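Local coordinates for fucolectin-related protein (Streptococcus pneumoniae, PDB 2J22) that binds fucose as a carbohydrate-binding module of a pneumococcal virulence factor, probably recognising it within blood group antigens, at residues Arg22-Asp27 against Lys53-Ser58; Glu61-Gln66 against Lys122-Arg127; Lys72-Asn77 against Asn113-Leu118. All coordinates share one frame; numbering follows the deposited sequence.

Contact 1: Arg22-Asp27 against Lys53-Ser58; sequences RQSSTD and KEDSPS
Ser24 and Ser25 both turn their hydroxyls onto one carboxylate oxygen, OD2 of Asp55. Ser24 OG donates to Asp55 OD2 at 2.7 Å, arriving on the anti side and 16° out of the carboxylate plane. Ser25 OG also donates to Asp55 OD2; the modelled 2.5 Å is very short, so the exact length is doubtful. In each serine OG sits between the backbone N and the carbonyl carbon, and both CB atoms point toward the facing loop. Two donors on one oxygen would be expected to stabilise its negative charge.

Ser25 OG also accepts from Lys53 N at 2.9 Å, with a bent N-H...O angle of 139°, and so relays between the loop backbone and Asp55. The contact joins the loop just after strand 20-23, the outermost strand of a five-stranded antiparallel sheet in this galactose-binding-like domain, to the loop that leads into strand 59-64. There Ser24 OG is also bonded to Trp59 N, and Ser58 OG, whose stronger partner is Ile135 O, accepts from Asp55 N.

Lys53 and Asp27 cross at about a right angle, with Asp27 CG 3.8 Å from Lys53 CG. With the lysine chain bent at its last torsion, Lys53 NZ reaches Thr26 O at 3.0 Å, tilted 28° from the carbonyl plane; the salt bridge from Lys53 NZ to Asp27 OD1 is long, at 3.8 Å.

Contact 2: Glu61-Gln66 against Lys122-Arg127; sequences EIDLAQ and KGKKVR
Ile62 and Val126 form the hydrogen-bonded pair of an antiparallel ladder between strands 59-64 and 125-130, neighbours in a five-stranded sheet of the galactose-binding-like domain; the short segments 61-64 and 125-127 run 172° apart in direction. Ile62 N donates to Val126 O at 2.8 Å and Val126 N to Ile62 O at 3.0 Å. A third backbone bond, from Leu64 N to Lys124 O at 2.7 Å, prolongs the pairing to the corner at Lys124, where Lys124 and Lys125 both face Tyr94 in a classic beta bulge.

Apolar contact lies on the Ile62 and Val126 face. The two side chains stand side by side and point the same way, with Ile62 CG2 3.6 Å from Val126 CB. With CG1 of Ile62 anti to the backbone N (chi1 -176°), CG2 falls between the backbone N and the carbonyl carbon, and it is this branch that meets Val126.

Charged groups occupy the other face. Arg127 NH1 approaches Glu61 OE2 in a salt bridge, although the position of OE2 is uncertain. Glu61 OE1 has a firmer partner in Arg22 NE, and Arg127 makes a cation-pi contact with Trp59. Lys125 extends past Asp63, bringing CE within 3.8 Å of Asp63 OD2, and pairs its NZ with Asp98.

Asp63 OD1 is gripped twice. Lys124 NZ meets the syn lone pair of Asp63 OD1 in a 2.7 Å salt bridge, and Ala65 N closes an Asx turn onto Asp63 OD1 at 3.1 Å, from 48° above the carboxylate plane.

Contact 3: Lys72-Asn77 against Asn113-Leu118; sequences KLIIYN and NLSIDL
Two adjacent strands of an antiparallel sheet, 67-77 and 113-118, meet here, the short segments running 166° apart in direction. Leu73 pairs with Ile116 and Ile75 with Leu114, each through two backbone bonds. Leu73 N donates to Ile116 O at 2.8 Å and Ile116 N returns to Leu73 O at 2.7 Å; both bonds joining Ile75 and Leu114 measure 3.0 Å between N and O.

The face bearing these four residues is apolar. Ile75 and Leu114 lie side by side, pointing the same way, with Ile75 CD1 4.1 Å from Leu114 CD2. Leu118 brings CD1 to 4.2 Å from Leu73 CB. Ile91 covers Leu73 and Ile75, and Ile106 meets Leu114 and Ile116, so residues of the second sheet pack onto this one.

On the other face, Tyr76 runs alongside Asn113, with Tyr76 CD1 3.5 Å from Asn113 CB. Ser115 OG lies 3.5 Å from Ile74 CG1, the branch set beside the backbone N (chi1 -41°). Lys72 follows Asp117 in the same direction, their charged ends not in contact. An apolar face buried against an opposing sheet, backed by a more polar outer face, is typical of a beta-sandwich such as the galactose-binding domain fold.

Overall arrangement
Contact 1 is a surface contact, its centre about 13 Å from that of the chain; contacts 2 and 3 are partly buried, their centres at about 11 and about 9 Å. Both of these are antiparallel strand ladders, whereas contact 1 fastens a loop through hydroxyl, carboxylate and ammonium groups and has no ladder. Contacts 1 and 2 reach the same sheet and touch through the salt bridge between Arg22 and Glu61. Contact 3 belongs to the other sheet, which contact 2 also reaches through strand 121-123, beside strand 67-77. Contact 2 adds salt bridges to its backbone bonds, while contact 3 relies more on aliphatic packing between sheets. Contacts 1 and 3 lie on opposite sides of the chain's centre.

Contact 1: Arg22-Asp27 against Lys53-Ser58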
loop_
_atom_site.group_PDB
_atom_site.type_symbol
_atom_site.label_atom_id
_atom_site.label_comp_id
_atom_site.label_asym_id
_atom_site.label_seq_id
_atom_site.Cartn_x
_atom_site.Cartn_y
_atom_site.Cartn_z
ATOM N N ARG A 22 0.659 5.023 -8.144
ATOM C CA ARG A 22 0.012 4.445 -9.301
ATOM C C ARG A 22 -0.430 2.994 -9.004
ATOM O O ARG A 22 -0.025 2.411 -7.997
ATOM C CB ARG A 22 0.937 4.524 -10.541
ATOM C CG ARG A 22 2.076 3.575 -10.482
ATOM C CD ARG A 22 3.178 3.851 -11.485
ATOM N NE ARG A 22 4.239 2.856 -11.291
ATOM C CZ ARG A 22 4.540 1.957 -12.210
ATOM N NH1 ARG A 22 3.872 1.956 -13.361
ATOM N NH2 ARG A 22 5.492 1.072 -11.998
ATOM N N GLN A 23 -1.220 2.404 -9.892
ATOM C CA GLN A 23 -1.669 1.035 -9.634
ATOM C C GLN A 23 -1.993 0.353 -10.948
ATOM O O GLN A 23 -2.031 1.000 -11.993
ATOM C CB GLN A 23 -2.862 1.020 -8.621
ATOM C CG GLN A 23 -4.154 1.786 -9.035
ATOM C CD GLN A 23 -5.196 1.976 -7.893
ATOM O OE1 GLN A 23 -4.954 1.619 -6.702
ATOM N NE2 GLN A 23 -6.347 2.449 -8.247
ATOM N N SER A 24 -2.201 -0.944 -10.895
ATOM C CA SER A 24 -2.381 -1.796 -12.050
ATOM C C SER A 24 -3.587 -1.339 -12.874
ATOM O O SER A 24 -3.514 -1.348 -14.107
ATOM C CB SER A 24 -2.523 -3.238 -11.596
ATOM O OG SER A 24 -3.639 -3.332 -10.709
ATOM N N SER A 25 -4.684 -0.931 -12.218
ATOM C CA SER A 25 -5.815 -0.367 -12.960
ATOM C C SER A 25 -6.737 0.317 -11.943
ATOM O O SER A 25 -6.518 0.242 -10.761
ATOM C CB SER A 25 -6.598 -1.448 -13.738
ATOM O OG SER A 25 -7.138 -2.406 -12.827
ATOM N N THR A 26 -7.809 0.938 -12.383
ATOM C CA THR A 26 -8.671 1.603 -11.397
ATOM C C THR A 26 -10.122 1.254 -11.671
ATOM O O THR A 26 -10.569 1.254 -12.853
ATOM C CB THR A 26 -8.464 3.110 -11.528
ATOM O OG1 THR A 26 -7.114 3.465 -11.159
ATOM C CG2 THR A 26 -9.386 3.896 -10.593
ATOM N N ASP A 27 -10.863 0.941 -10.610
ATOM C CA ASP A 27 -12.294 0.675 -10.759
ATOM C C ASP A 27 -13.035 1.474 -9.692
ATOM O O ASP A 27 -12.472 1.779 -8.656
ATOM C CB ASP A 27 -12.534 -0.804 -10.585
ATOM C CG ASP A 27 -13.515 -1.377 -11.593
ATOM O OD1 ASP A 27 -13.990 -0.638 -12.462
ATOM O OD2 ASP A 27 -13.867 -2.579 -11.566
ATOM N N LYS A 53 -9.263 -2.897 -10.922
ATOM C CA LYS A 53 -9.971 -3.960 -11.593
ATOM C C LYS A 53 -9.520 -5.341 -11.141
ATOM O O LYS A 53 -8.604 -5.478 -10.337
ATOM C CB LYS A 53 -9.816 -3.833 -13.086
ATOM C CG LYS A 53 -10.595 -2.613 -13.615
ATOM C CD LYS A 53 -10.155 -2.278 -15.027
ATOM C CE LYS A 53 -11.226 -1.598 -15.837
ATOM N NZ LYS A 53 -11.543 -0.252 -15.309
ATOM N N GLU A 54 -10.088 -6.366 -11.769
ATOM C CA GLU A 54 -9.783 -7.729 -11.350
ATOM C C GLU A 54 -8.504 -8.225 -12.056
ATOM O O GLU A 54 -8.543 -9.035 -12.993
ATOM C CB GLU A 54 -10.952 -8.627 -11.653
ATOM C CG GLU A 54 -12.218 -8.318 -10.850
ATOM C CD GLU A 54 -13.400 -9.029 -11.482
ATOM O OE1 GLU A 54 -13.892 -8.597 -12.553
ATOM O OE2 GLU A 54 -13.776 -10.081 -10.968
ATOM N N ASP A 55 -7.364 -7.704 -11.637
ATOM C CA ASP A 55 -6.147 -7.825 -12.466
ATOM C C ASP A 55 -5.345 -9.087 -12.148
ATOM O O ASP A 55 -5.628 -9.786 -11.146
ATOM C CB ASP A 55 -5.218 -6.597 -12.272
ATOM C CG ASP A 55 -5.762 -5.353 -12.879
ATOM O OD1 ASP A 55 -6.470 -5.403 -13.929
ATOM O OD2 ASP A 55 -5.544 -4.256 -12.377
ATOM N N SER A 56 -4.297 -9.343 -12.952
ATOM C CA SER A 56 -3.537 -10.578 -12.812
ATOM C C SER A 56 -1.981 -10.405 -12.774
ATOM O O SER A 56 -1.312 -10.766 -13.730
ATOM C CB SER A 56 -3.956 -11.556 -13.964
ATOM O OG SER A 56 -5.354 -11.639 -14.058
ATOM N N PRO A 57 -1.382 -9.901 -11.683
ATOM C CA PRO A 57 -2.061 -9.500 -10.446
ATOM C C PRO A 57 -2.514 -8.047 -10.377
ATOM O O PRO A 57 -2.030 -7.177 -11.108
ATOM C CB PRO A 57 -0.931 -9.670 -9.400
ATOM C CG PRO A 57 0.323 -9.325 -10.170
ATOM C CD PRO A 57 0.098 -9.782 -11.575
ATOM N N SER A 58 -3.380 -7.764 -9.407
ATOM C CA SER A 58 -3.562 -6.408 -8.907
ATOM C C SER A 58 -2.407 -5.939 -8.022
ATOM O O SER A 58 -1.929 -6.677 -7.159
ATOM C CB SER A 58 -4.887 -6.269 -8.128
ATOM O OG SER A 58 -5.978 -6.801 -8.877
#

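Contact 2: Glu61-Gln66 against Lys122-Arg127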
loop_
_atom_site.group_PDB
_atom_site.type_symbol
_atom_site.label_atom_id
_atom_site.label_comp_id
_atom_site.label_asym_id
_atom_site.label_seq_id
_atom_site.Cartn_x
_atom_site.Cartn_y
_atom_site.Cartn_z
ATOM N N GLU A 61 1.436 1.029 -6.052
ATOM C CA GLU A 61 2.804 1.472 -5.815
ATOM C C GLU A 61 2.887 2.934 -5.432
ATOM O O GLU A 61 2.087 3.765 -5.925
ATOM C CB GLU A 61 3.589 1.344 -7.113
ATOM C CG GLU A 61 5.077 1.291 -6.947
ATOM C CD GLU A 61 5.665 0.851 -8.239
ATOM O OE1 GLU A 61 5.763 1.709 -9.157
ATOM O OE2 GLU A 61 5.939 -0.344 -8.337
ATOM N N ILE A 62 3.889 3.249 -4.606
ATOM C CA ILE A 62 4.165 4.623 -4.166
ATOM C C ILE A 62 5.644 4.929 -4.433
ATOM O O ILE A 62 6.517 4.092 -4.174
ATOM C CB ILE A 62 3.814 4.835 -2.692
ATOM C CG1 ILE A 62 4.025 6.314 -2.309
ATOM C CG2 ILE A 62 4.624 3.844 -1.788
ATOM C CD1 ILE A 62 3.598 6.673 -0.921
ATOM N N ASP A 63 5.879 6.118 -5.021
ATOM C CA ASP A 63 7.224 6.635 -5.346
ATOM C C ASP A 63 7.504 7.721 -4.314
ATOM O O ASP A 63 6.799 8.729 -4.270
ATOM C CB ASP A 63 7.279 7.195 -6.781
ATOM C CG ASP A 63 8.735 7.613 -7.241
ATOM O OD1 ASP A 63 9.687 7.649 -6.460
ATOM O OD2 ASP A 63 8.999 7.875 -8.416
ATOM N N LEU A 64 8.480 7.471 -3.432
ATOM C CA LEU A 64 8.843 8.434 -2.374
ATOM C C LEU A 64 9.679 9.641 -2.874
ATOM O O LEU A 64 9.949 10.541 -2.091
ATOM C CB LEU A 64 9.579 7.741 -1.224
ATOM C CG LEU A 64 8.837 6.603 -0.513
ATOM C CD1 LEU A 64 9.800 5.935 0.432
ATOM C CD2 LEU A 64 7.562 7.137 0.259
ATOM N N ALA A 65 10.048 9.652 -4.161
ATOM C CA ALA A 65 10.678 10.822 -4.830
ATOM C C ALA A 65 12.205 10.891 -4.644
ATOM O O ALA A 65 12.930 11.426 -5.512
ATOM C CB ALA A 65 10.038 12.144 -4.396
ATOM N N GLN A 66 12.675 10.384 -3.508
ATOM C CA GLN A 66 14.092 10.045 -3.332
ATOM C C GLN A 66 14.206 8.952 -2.287
ATOM O O GLN A 66 13.238 8.683 -1.572
ATOM C CB GLN A 66 14.883 11.270 -2.907
ATOM C CG GLN A 66 14.328 11.960 -1.697
ATOM C CD GLN A 66 15.424 12.459 -0.767
ATOM O OE1 GLN A 66 15.136 13.202 0.163
ATOM N NE2 GLN A 66 16.670 12.002 -0.981
ATOM N N LYS A 122 16.819 1.649 3.671
ATOM C CA LYS A 122 16.786 2.679 2.623
ATOM C C LYS A 122 16.021 2.160 1.392
ATOM O O LYS A 122 16.360 1.081 0.880
ATOM C CB LYS A 122 18.197 3.142 2.226
ATOM C CG LYS A 122 18.937 3.961 3.352
ATOM C CD LYS A 122 20.364 4.217 2.953
ATOM C CE LYS A 122 20.950 5.323 3.842
ATOM N NZ LYS A 122 21.023 4.855 5.239
ATOM N N GLY A 123 14.972 2.903 0.985
ATOM C CA GLY A 123 14.198 2.611 -0.226
ATOM C C GLY A 123 13.574 3.850 -0.836
ATOM O O GLY A 123 13.398 4.893 -0.133
ATOM N N LYS A 124 13.190 3.735 -2.110
ATOM C CA LYS A 124 12.554 4.846 -2.804
ATOM C C LYS A 124 11.107 4.573 -3.252
ATOM O O LYS A 124 10.347 5.543 -3.536
ATOM C CB LYS A 124 13.406 5.261 -4.016
ATOM C CG LYS A 124 12.699 6.189 -4.991
ATOM C CD LYS A 124 13.722 7.045 -5.607
ATOM C CE LYS A 124 13.249 7.715 -6.847
ATOM N NZ LYS A 124 12.196 8.616 -6.494
ATOM N N LYS A 125 10.758 3.281 -3.321
ATOM C CA LYS A 125 9.454 2.846 -3.842
ATOM C C LYS A 125 8.928 1.641 -3.082
ATOM O O LYS A 125 9.712 0.744 -2.693
ATOM C CB LYS A 125 9.535 2.428 -5.331
ATOM C CG LYS A 125 9.613 3.562 -6.293
ATOM C CD LYS A 125 9.493 3.029 -7.734
ATOM C CE LYS A 125 9.797 4.169 -8.729
ATOM N NZ LYS A 125 9.908 3.600 -10.098
ATOM N N VAL A 126 7.594 1.591 -2.950
ATOM C CA VAL A 126 6.952 0.495 -2.226
ATOM C C VAL A 126 5.765 0.036 -3.091
ATOM O O VAL A 126 4.964 0.885 -3.572
ATOM C CB VAL A 126 6.458 0.886 -0.805
ATOM C CG1 VAL A 126 5.886 -0.394 -0.074
ATOM C CG2 VAL A 126 7.543 1.502 0.117
ATOM N N ARG A 127 5.705 -1.281 -3.327
ATOM C CA ARG A 127 4.685 -1.945 -4.126
ATOM C C ARG A 127 3.953 -2.926 -3.234
ATOM O O ARG A 127 4.585 -3.661 -2.428
ATOM C CB ARG A 127 5.348 -2.747 -5.186
ATOM C CG ARG A 127 4.419 -3.299 -6.272
ATOM C CD ARG A 127 4.975 -2.808 -7.609
ATOM N NE ARG A 127 4.592 -3.700 -8.586
ATOM C CZ ARG A 127 4.416 -3.420 -9.863
ATOM N NH1 ARG A 127 4.631 -2.215 -10.387
ATOM N NH2 ARG A 127 4.031 -4.404 -10.608
#

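Contact 3: Lys72-Asn77 against Asn113-Leu118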
loop_
_atom_site.group_PDB
_atom_site.type_symbol
_atom_site.label_atom_id
_atom_site.label_comp_id
_atom_site.label_asym_id
_atom_site.label_seq_id
_atom_site.Cartn_x
_atom_site.Cartn_y
_atom_site.Cartn_z
ATOM N N LYS A 72 8.886 2.731 9.498
ATOM C CA LYS A 72 7.679 1.973 9.737
ATOM C C LYS A 72 6.844 2.051 8.475
ATOM O O LYS A 72 6.843 3.106 7.792
ATOM C CB LYS A 72 6.920 2.606 10.940
ATOM C CG LYS A 72 5.742 1.751 11.550
ATOM C CD LYS A 72 4.946 2.686 12.458
ATOM C CE LYS A 72 4.899 2.277 13.908
ATOM N NZ LYS A 72 4.232 3.423 14.651
ATOM N N LEU A 73 6.144 0.962 8.190
ATOM C CA LEU A 73 5.060 0.957 7.191
ATOM C C LEU A 73 3.743 0.552 7.895
ATOM O O LEU A 73 3.712 -0.457 8.630
ATOM C CB LEU A 73 5.399 0.038 6.011
ATOM C CG LEU A 73 4.320 -0.461 5.063
ATOM C CD1 LEU A 73 3.891 0.708 4.183
ATOM C CD2 LEU A 73 5.004 -1.560 4.210
ATOM N N ILE A 74 2.688 1.362 7.720
ATOM C CA ILE A 74 1.366 0.939 8.166
ATOM C C ILE A 74 0.328 0.884 6.955
ATOM O O ILE A 74 0.246 1.819 6.123
ATOM C CB ILE A 74 0.838 1.779 9.392
ATOM C CG1 ILE A 74 1.914 2.059 10.437
ATOM C CG2 ILE A 74 -0.300 1.048 10.064
ATOM C CD1 ILE A 74 1.425 2.976 11.649
ATOM N N ILE A 75 -0.305 -0.275 6.806
ATOM C CA ILE A 75 -1.314 -0.527 5.765
ATOM C C ILE A 75 -2.694 -0.680 6.437
ATOM O O ILE A 75 -2.853 -1.476 7.363
ATOM C CB ILE A 75 -0.966 -1.799 4.967
ATOM C CG1 ILE A 75 0.307 -1.571 4.136
ATOM C CG2 ILE A 75 -2.149 -2.270 4.069
ATOM C CD1 ILE A 75 1.134 -2.832 3.992
ATOM N N TYR A 76 -3.654 0.115 5.987
ATOM C CA TYR A 76 -5.038 0.136 6.493
ATOM C C TYR A 76 -5.918 -0.496 5.427
ATOM O O TYR A 76 -5.830 -0.136 4.261
ATOM C CB TYR A 76 -5.482 1.565 6.783
ATOM C CG TYR A 76 -4.883 2.082 8.069
ATOM C CD1 TYR A 76 -5.431 1.711 9.287
ATOM C CD2 TYR A 76 -3.713 2.862 8.082
ATOM C CE1 TYR A 76 -4.886 2.106 10.485
ATOM C CE2 TYR A 76 -3.136 3.265 9.314
ATOM C CZ TYR A 76 -3.750 2.874 10.493
ATOM O OH TYR A 76 -3.279 3.279 11.708
ATOM N N ASN A 77 -6.643 -1.548 5.794
ATOM C CA ASN A 77 -7.487 -2.252 4.830
ATOM C C ASN A 77 -8.842 -1.565 4.607
ATOM O O ASN A 77 -9.268 -0.773 5.439
ATOM C CB ASN A 77 -7.741 -3.646 5.415
ATOM C CG ASN A 77 -8.226 -4.662 4.379
ATOM O OD1 ASN A 77 -8.323 -4.377 3.201
ATOM N ND2 ASN A 77 -8.524 -5.893 4.848
ATOM N N ASN A 113 -5.783 -3.458 10.049
ATOM C CA ASN A 113 -4.470 -2.895 9.730
ATOM C C ASN A 113 -3.256 -3.788 10.053
ATOM O O ASN A 113 -3.368 -4.742 10.828
ATOM C CB ASN A 113 -4.329 -1.482 10.311
ATOM C CG ASN A 113 -4.014 -1.491 11.801
ATOM O OD1 ASN A 113 -4.907 -1.524 12.637
ATOM N ND2 ASN A 113 -2.737 -1.492 12.125
ATOM N N LEU A 114 -2.105 -3.473 9.442
ATOM C CA LEU A 114 -0.841 -4.162 9.722
ATOM C C LEU A 114 0.310 -3.173 9.763
ATOM O O LEU A 114 0.434 -2.325 8.903
ATOM C CB LEU A 114 -0.570 -5.285 8.728
ATOM C CG LEU A 114 0.854 -5.628 8.283
ATOM C CD1 LEU A 114 1.402 -6.824 8.984
ATOM C CD2 LEU A 114 0.942 -5.832 6.749
ATOM N N SER A 115 1.141 -3.298 10.789
ATOM C CA SER A 115 2.276 -2.425 10.989
ATOM C C SER A 115 3.536 -3.243 10.752
ATOM O O SER A 115 3.622 -4.394 11.161
ATOM C CB SER A 115 2.259 -1.798 12.397
ATOM O OG SER A 115 2.984 -0.566 12.425
ATOM N N ILE A 116 4.494 -2.667 10.032
ATOM C CA ILE A 116 5.766 -3.333 9.782
ATOM C C ILE A 116 6.884 -2.378 10.168
ATOM O O ILE A 116 6.916 -1.249 9.678
ATOM C CB ILE A 116 5.889 -3.685 8.304
ATOM C CG1 ILE A 116 4.699 -4.541 7.836
ATOM C CG2 ILE A 116 7.237 -4.336 8.027
ATOM C CD1 ILE A 116 4.985 -6.015 7.664
ATOM N N ASP A 117 7.800 -2.797 11.047
ATOM C CA ASP A 117 8.927 -1.932 11.364
ATOM C C ASP A 117 9.962 -2.238 10.297
ATOM O O ASP A 117 10.060 -3.362 9.849
ATOM C CB ASP A 117 9.492 -2.171 12.780
ATOM C CG ASP A 117 8.648 -1.509 13.887
ATOM O OD1 ASP A 117 8.018 -0.439 13.673
ATOM O OD2 ASP A 117 8.567 -1.996 15.048
ATOM N N LEU A 118 10.669 -1.226 9.815
ATOM C CA LEU A 118 11.599 -1.471 8.715
ATOM C C LEU A 118 13.003 -1.173 9.175
ATOM O O LEU A 118 13.962 -1.294 8.400
ATOM C CB LEU A 118 11.233 -0.610 7.487
ATOM C CG LEU A 118 9.976 -1.094 6.749
ATOM C CD1 LEU A 118 9.551 -0.124 5.626
ATOM C CD2 LEU A 118 10.084 -2.561 6.245
#